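Local structure of tRNA (cytosine(38)-C(5))-methyltransferase (Schizosaccharomyces pombe, 6FDF) at residues N164-W169 / C239-R244; Q228-K233 / A253-Q258. The protein transfers a methyl group from S-adenosyl-L-methionine to carbon 5 of cytosine 38 in the anticodon loop of tRNA(Asp) and, less well, tRNA(Glu). One frame throughout, in Å; residues are numbered along the deposited sequence. Where two conformers were deposited one is given.

Contact 1. Residues N164-W169 / C239-R244; sequences NSRSRW and CCCFTR
CG of Asn164 and of Arg166 stands anti to the backbone N (chi1 180° and -165°); from there ND2 and, along a chain extended to NE, NH1 meet Cys239-Phe242. Arg166 NH1 donates 2.9 Å to Phe242 O, on a lone pair in the carbonyl plane; NH2 bonds Gly313 O and Ser315 O. Asn164 ND2 makes two weak bonds, to Cys240 O at 2.9 Å and Cys239 SG at 3.3 Å. Ser165 N bonds Cys239 O (3.0 Å), and Cys241 CA comes within 3.2 Å of Ser165 O, a bent CA-H...O contact. One water accepts from Arg166 NH1 and Phe242 N and donates to Asn164 OD1; a second joins Arg168 NH1 to Phe242 O. Arg168 NH2 bonds Ser167 O at 3.0 Å. Arg168 NH1 lies over the centre of the Arg166 guanidinium, 3.2 Å above its plane, and Arg166 CG over the Arg168 group. Asn164-Arg168, leading into strand 168-175, probably corresponds to the QxRxR motif VIII of C5-methyltransferases; the Arg168 side chain is about 11 Å from that of Cys85, the predicted active-site residue. Carbonyls and one water for each arginine thus fix the rotation of both guanidinium groups.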
loop_
_atom_site.group_PDB
_atom_site.type_symbol
_atom_site.label_atom_id
_atom_site.label_comp_id
_atom_site.label_asym_id
_atom_site.label_seq_id
_atom_site.Cartn_x
_atom_site.Cartn_y
_atom_site.Cartn_z
ATOM N N ASN A 164 2.144 -7.710 10.516
ATOM C CA ASN A 164 2.220 -6.262 10.400
ATOM C C ASN A 164 0.808 -5.699 10.375
ATOM O O ASN A 164 -0.079 -6.249 9.718
ATOM C CB ASN A 164 2.997 -5.845 9.141
ATOM C CG ASN A 164 3.098 -4.332 8.981
ATOM O OD1 ASN A 164 2.691 -3.777 7.957
ATOM N ND2 ASN A 164 3.630 -3.659 9.999
ATOM N N SER A 165 0.615 -4.599 11.094
ATOM C CA SER A 165 -0.636 -3.861 11.064
ATOM C C SER A 165 -0.596 -2.859 9.921
ATOM O O SER A 165 0.353 -2.078 9.807
ATOM C CB SER A 165 -0.873 -3.140 12.390
ATOM O OG SER A 165 -0.840 -4.051 13.466
ATOM N N ARG A 166 -1.619 -2.894 9.073
ATOM C CA ARG A 166 -1.758 -1.885 8.031
ATOM C C ARG A 166 -3.203 -1.875 7.551
ATOM O O ARG A 166 -3.501 -2.317 6.436
ATOM C CB ARG A 166 -0.776 -2.159 6.884
ATOM C CG ARG A 166 -0.568 -0.992 5.907
ATOM C CD ARG A 166 0.550 -1.304 4.914
ATOM N NE ARG A 166 0.862 -0.156 4.057
ATOM C CZ ARG A 166 1.585 0.890 4.452
ATOM N NH1 ARG A 166 2.080 0.926 5.684
ATOM N NH2 ARG A 166 1.819 1.897 3.617
ATOM N N SER A 167 -4.109 -1.405 8.404
ATOM C CA SER A 167 -5.527 -1.416 8.068
ATOM C C SER A 167 -5.787 -0.442 6.933
ATOM O O SER A 167 -5.359 0.717 6.980
ATOM C CB SER A 167 -6.379 -1.063 9.288
ATOM O OG SER A 167 -6.246 -2.054 10.291
ATOM N N ARG A 168 -6.474 -0.920 5.902
ATOM C CA ARG A 168 -6.777 -0.112 4.732
ATOM C C ARG A 168 -8.198 -0.394 4.279
ATOM O O ARG A 168 -8.713 -1.499 4.459
ATOM C CB ARG A 168 -5.807 -0.404 3.581
ATOM C CG ARG A 168 -4.370 -0.019 3.883
ATOM C CD ARG A 168 -4.284 1.494 4.013
ATOM N NE ARG A 168 -2.914 1.994 4.037
ATOM C CZ ARG A 168 -2.260 2.349 5.141
ATOM N NH1 ARG A 168 -1.020 2.819 5.048
ATOM N NH2 ARG A 168 -2.843 2.241 6.328
ATOM N N TRP A 169 -8.820 0.623 3.685
ATOM C CA TRP A 169 -10.106 0.481 3.020
ATOM C C TRP A 169 -9.889 0.025 1.587
ATOM O O TRP A 169 -8.938 0.456 0.928
ATOM C CB TRP A 169 -10.855 1.816 3.034
ATOM C CG TRP A 169 -12.185 1.806 2.335
ATOM C CD1 TRP A 169 -13.404 1.552 2.896
ATOM C CD2 TRP A 169 -12.432 2.100 0.952
ATOM N NE1 TRP A 169 -14.394 1.656 1.947
ATOM C CE2 TRP A 169 -13.826 1.991 0.747
ATOM C CE3 TRP A 169 -11.612 2.441 -0.129
ATOM C CZ2 TRP A 169 -14.419 2.207 -0.497
ATOM C CZ3 TRP A 169 -12.203 2.657 -1.370
ATOM C CH2 TRP A 169 -13.591 2.537 -1.541
ATOM N N CYS A 239 3.751 -6.098 14.266
ATOM C CA CYS A 239 4.455 -4.840 14.455
ATOM C C CYS A 239 3.563 -3.737 13.906
ATOM O O CYS A 239 2.569 -3.997 13.221
ATOM C CB CYS A 239 5.837 -4.843 13.779
ATOM S SG CYS A 239 5.872 -5.052 11.974
ATOM N N CYS A 240 3.927 -2.499 14.216
ATOM C CA CYS A 240 3.029 -1.385 13.959
ATOM C C CYS A 240 3.115 -0.920 12.508
ATOM O O CYS A 240 3.986 -1.318 11.730
ATOM C CB CYS A 240 3.318 -0.235 14.919
ATOM S SG CYS A 240 2.771 -0.576 16.620
ATOM N N CYS A 241 2.173 -0.058 12.148
ATOM C CA CYS A 241 2.076 0.417 10.779
ATOM C C CYS A 241 3.271 1.299 10.428
ATOM O O CYS A 241 3.629 2.205 11.187
ATOM C CB CYS A 241 0.765 1.175 10.607
ATOM S SG CYS A 241 0.447 1.709 8.945
ATOM N N PHE A 242 3.886 1.029 9.277
ATOM C CA PHE A 242 4.977 1.856 8.772
ATOM C C PHE A 242 4.428 3.064 8.024
ATOM O O PHE A 242 3.489 2.941 7.231
ATOM C CB PHE A 242 5.875 1.058 7.826
ATOM C CG PHE A 242 6.642 -0.046 8.495
ATOM C CD1 PHE A 242 7.729 0.237 9.305
ATOM C CD2 PHE A 242 6.290 -1.375 8.287
ATOM C CE1 PHE A 242 8.444 -0.788 9.922
ATOM C CE2 PHE A 242 7.000 -2.399 8.886
ATOM C CZ PHE A 242 8.078 -2.105 9.711
ATOM N N THR A 243 5.039 4.227 8.251
ATOM C CA THR A 243 4.652 5.451 7.549
ATOM C C THR A 243 5.880 6.140 6.969
ATOM O O THR A 243 7.025 5.741 7.204
ATOM C CB THR A 243 3.927 6.441 8.468
ATOM O OG1 THR A 243 4.887 7.093 9.313
ATOM C CG2 THR A 243 2.879 5.740 9.322
ATOM N N ARG A 244 5.610 7.229 6.241
ATOM C CA ARG A 244 6.651 8.092 5.698
ATOM C C ARG A 244 7.559 8.679 6.772
ATOM O O ARG A 244 8.692 9.071 6.466
ATOM C CB ARG A 244 5.986 9.220 4.906
ATOM C CG ARG A 244 6.936 10.142 4.178
ATOM C CD ARG A 244 6.158 11.058 3.262
ATOM N NE ARG A 244 7.036 11.979 2.551
ATOM C CZ ARG A 244 6.687 12.627 1.447
ATOM N NH1 ARG A 244 7.545 13.448 0.865
ATOM N NH2 ARG A 244 5.481 12.444 0.926
HETATM O O HOH W 1 2.484 -1.153 7.789
HETATM O O HOH W 2 1.085 4.268 6.628
#

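Contact 2. Residues Q228-K233 / A253-Q258; sequences QFDIVK and AGSILQ. With GOL (glycerol), chain F.
Ile256 CD1 sits over one face of the Phe229 ring, offset toward its rim, in a CH-pi contact 3.7 Å from the ring centroid. The two side chains cross at about a right angle. An alanine in place of Phe229 would probably leave Ile256 CD1 without its aromatic cover and open a gap beside it. Ile231 packs its CG1 on Ile256 CG1 at 4.1 Å and its CG2 on Gln258 CB; on the opposite face Val232 CG2 meets Leu257 CD1. Three backbone hydrogen bonds follow in parallel pairing: Ile256 N to Asp230 O, Val232 N to Ile256 O (2.9 Å) and Gln258 N to Val232 O. At one polar edge Ser255 OG donates to the anti lone pair of Asp230 OD2 at 2.6 Å. Nearby a glycerol, probably from the crystallisation liquor, accepts at O1 from Asp230 N (2.8 Å) and donates to Gly254 O. At the other edge Lys233 and Gln258 lie side by side, Gln258 OE1 bonding Thr265 OG1. In this small sheet, probably part of the target-recognition domain, strand 256-258 lies between 231-232, parallel to it, and 278-279, antiparallel; helix 219-225 meets Phe229, and helix 265-272 meets Ile231.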
loop_
_atom_site.group_PDB
_atom_site.type_symbol
_atom_site.label_atom_id
_atom_site.label_comp_id
_atom_site.label_asym_id
_atom_site.label_seq_id
_atom_site.Cartn_x
_atom_site.Cartn_y
_atom_site.Cartn_z
ATOM N N GLN A 228 8.252 6.324 23.691
ATOM C CA GLN A 228 7.183 6.293 22.701
ATOM C C GLN A 228 7.352 5.195 21.653
ATOM O O GLN A 228 6.411 4.939 20.891
ATOM C CB GLN A 228 7.063 7.658 22.015
ATOM C CG GLN A 228 6.185 8.641 22.781
ATOM C CD GLN A 228 6.958 9.789 23.396
ATOM O OE1 GLN A 228 7.856 9.585 24.210
ATOM N NE2 GLN A 228 6.599 11.009 23.017
ATOM N N PHE A 229 8.523 4.567 21.563
ATOM C CA PHE A 229 8.710 3.485 20.603
ATOM C C PHE A 229 7.877 2.269 20.987
ATOM O O PHE A 229 7.735 1.941 22.168
ATOM C CB PHE A 229 10.180 3.065 20.525
ATOM C CG PHE A 229 11.034 3.956 19.669
ATOM C CD1 PHE A 229 10.832 4.026 18.300
ATOM C CD2 PHE A 229 12.079 4.678 20.228
ATOM C CE1 PHE A 229 11.636 4.836 17.502
ATOM C CE2 PHE A 229 12.885 5.483 19.442
ATOM C CZ PHE A 229 12.664 5.557 18.072
ATOM N N ASP A 230 7.352 1.584 19.974
ATOM C CA ASP A 230 6.864 0.219 20.127
ATOM C C ASP A 230 8.002 -0.728 19.768
ATOM O O ASP A 230 8.486 -0.715 18.631
ATOM C CB ASP A 230 5.650 -0.039 19.235
ATOM C CG ASP A 230 5.139 -1.467 19.344
ATOM O OD1 ASP A 230 4.591 -1.821 20.406
ATOM O OD2 ASP A 230 5.287 -2.236 18.368
ATOM N N ILE A 231 8.436 -1.535 20.737
ATOM C CA ILE A 231 9.576 -2.426 20.559
ATOM C C ILE A 231 9.058 -3.840 20.337
ATOM O O ILE A 231 8.258 -4.346 21.135
ATOM C CB ILE A 231 10.519 -2.371 21.772
ATOM C CG1 ILE A 231 11.069 -0.953 21.958
ATOM C CG2 ILE A 231 11.656 -3.375 21.612
ATOM C CD1 ILE A 231 11.857 -0.767 23.239
ATOM N N VAL A 232 9.543 -4.490 19.279
ATOM C CA VAL A 232 9.195 -5.877 19.000
ATOM C C VAL A 232 10.477 -6.702 18.958
ATOM O O VAL A 232 11.585 -6.175 18.832
ATOM C CB VAL A 232 8.399 -6.038 17.686
ATOM C CG1 VAL A 232 7.108 -5.215 17.722
ATOM C CG2 VAL A 232 9.251 -5.657 16.475
ATOM N N LYS A 233 10.311 -8.012 19.092
ATOM C CA LYS A 233 11.402 -8.969 19.052
ATOM C C LYS A 233 11.197 -9.923 17.881
ATOM O O LYS A 233 10.115 -9.954 17.282
ATOM C CB LYS A 233 11.488 -9.741 20.379
ATOM C CG LYS A 233 12.037 -8.893 21.527
ATOM C CD LYS A 233 11.959 -9.604 22.882
ATOM C CE LYS A 233 10.786 -9.075 23.696
ATOM N NZ LYS A 233 10.862 -9.449 25.136
ATOM N N ALA A 253 4.998 5.813 13.720
ATOM C CA ALA A 253 5.665 5.702 12.431
ATOM C C ALA A 253 6.173 4.300 12.131
ATOM O O ALA A 253 6.597 4.043 10.997
ATOM C CB ALA A 253 6.836 6.693 12.342
ATOM N N GLY A 254 6.140 3.396 13.102
ATOM C CA GLY A 254 6.588 2.029 12.900
ATOM C C GLY A 254 7.294 1.545 14.149
ATOM O O GLY A 254 7.818 2.329 14.946
ATOM N N SER A 255 7.288 0.225 14.344
ATOM C CA SER A 255 7.990 -0.377 15.468
ATOM C C SER A 255 9.486 -0.461 15.184
ATOM O O SER A 255 9.935 -0.333 14.043
ATOM C CB SER A 255 7.455 -1.781 15.746
ATOM O OG SER A 255 6.052 -1.773 15.934
ATOM N N ILE A 256 10.259 -0.685 16.244
ATOM C CA ILE A 256 11.686 -0.945 16.126
ATOM C C ILE A 256 11.968 -2.314 16.734
ATOM O O ILE A 256 11.149 -2.876 17.465
ATOM C CB ILE A 256 12.553 0.145 16.791
ATOM C CG1 ILE A 256 12.126 0.386 18.239
ATOM C CG2 ILE A 256 12.458 1.456 15.990
ATOM C CD1 ILE A 256 13.061 1.296 19.009
ATOM N N LEU A 257 13.153 -2.837 16.434
ATOM C CA LEU A 257 13.516 -4.226 16.709
ATOM C C LEU A 257 14.560 -4.299 17.815
ATOM O O LEU A 257 15.644 -3.715 17.688
ATOM C CB LEU A 257 14.052 -4.905 15.448
ATOM C CG LEU A 257 14.384 -6.392 15.613
ATOM C CD1 LEU A 257 13.118 -7.210 15.774
ATOM C CD2 LEU A 257 15.208 -6.885 14.430
ATOM N N GLN A 258 14.245 -5.037 18.879
ATOM C CA GLN A 258 15.218 -5.375 19.911
ATOM C C GLN A 258 16.023 -6.588 19.462
ATOM O O GLN A 258 15.458 -7.666 19.249
ATOM C CB GLN A 258 14.520 -5.674 21.234
ATOM C CG GLN A 258 15.434 -6.296 22.288
ATOM C CD GLN A 258 14.691 -6.679 23.559
ATOM O OE1 GLN A 258 13.677 -6.077 23.907
ATOM N NE2 GLN A 258 15.202 -7.685 24.261
HETATM C C1 GOL F . 6.241 4.030 17.702
HETATM O O1 GOL F . 7.125 2.952 17.519
HETATM C C2 GOL F . 4.814 3.454 17.892
HETATM O O2 GOL F . 3.850 4.450 18.009
HETATM C C3 GOL F . 4.569 2.558 16.668
HETATM O O3 GOL F . 4.525 3.382 15.544
#

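Contact 1 lies about 9 Å from the centre of the chain and contact 2 about 20 Å, yet contact 2 is the more buried and has the larger interface, 521 against 336 Å². Contact 1 joins the loop before strand 168-175, and the first residue of that strand, to the loop 239-244 through arginine, amide, sulfur and water; contact 2 pairs two strands around an aliphatic-aromatic centre, its polar groups kept to the ends. Only contact 1 involves an element of the seven-stranded sheet, whereas contact 2 belongs to the small separate sheet. The two meet directly: Cys240 N is 2.8 Å from Ser255 OG, a probable hydrogen bond, and the segments alternate along the chain, since 239-244 lies between 228-233 and 253-258.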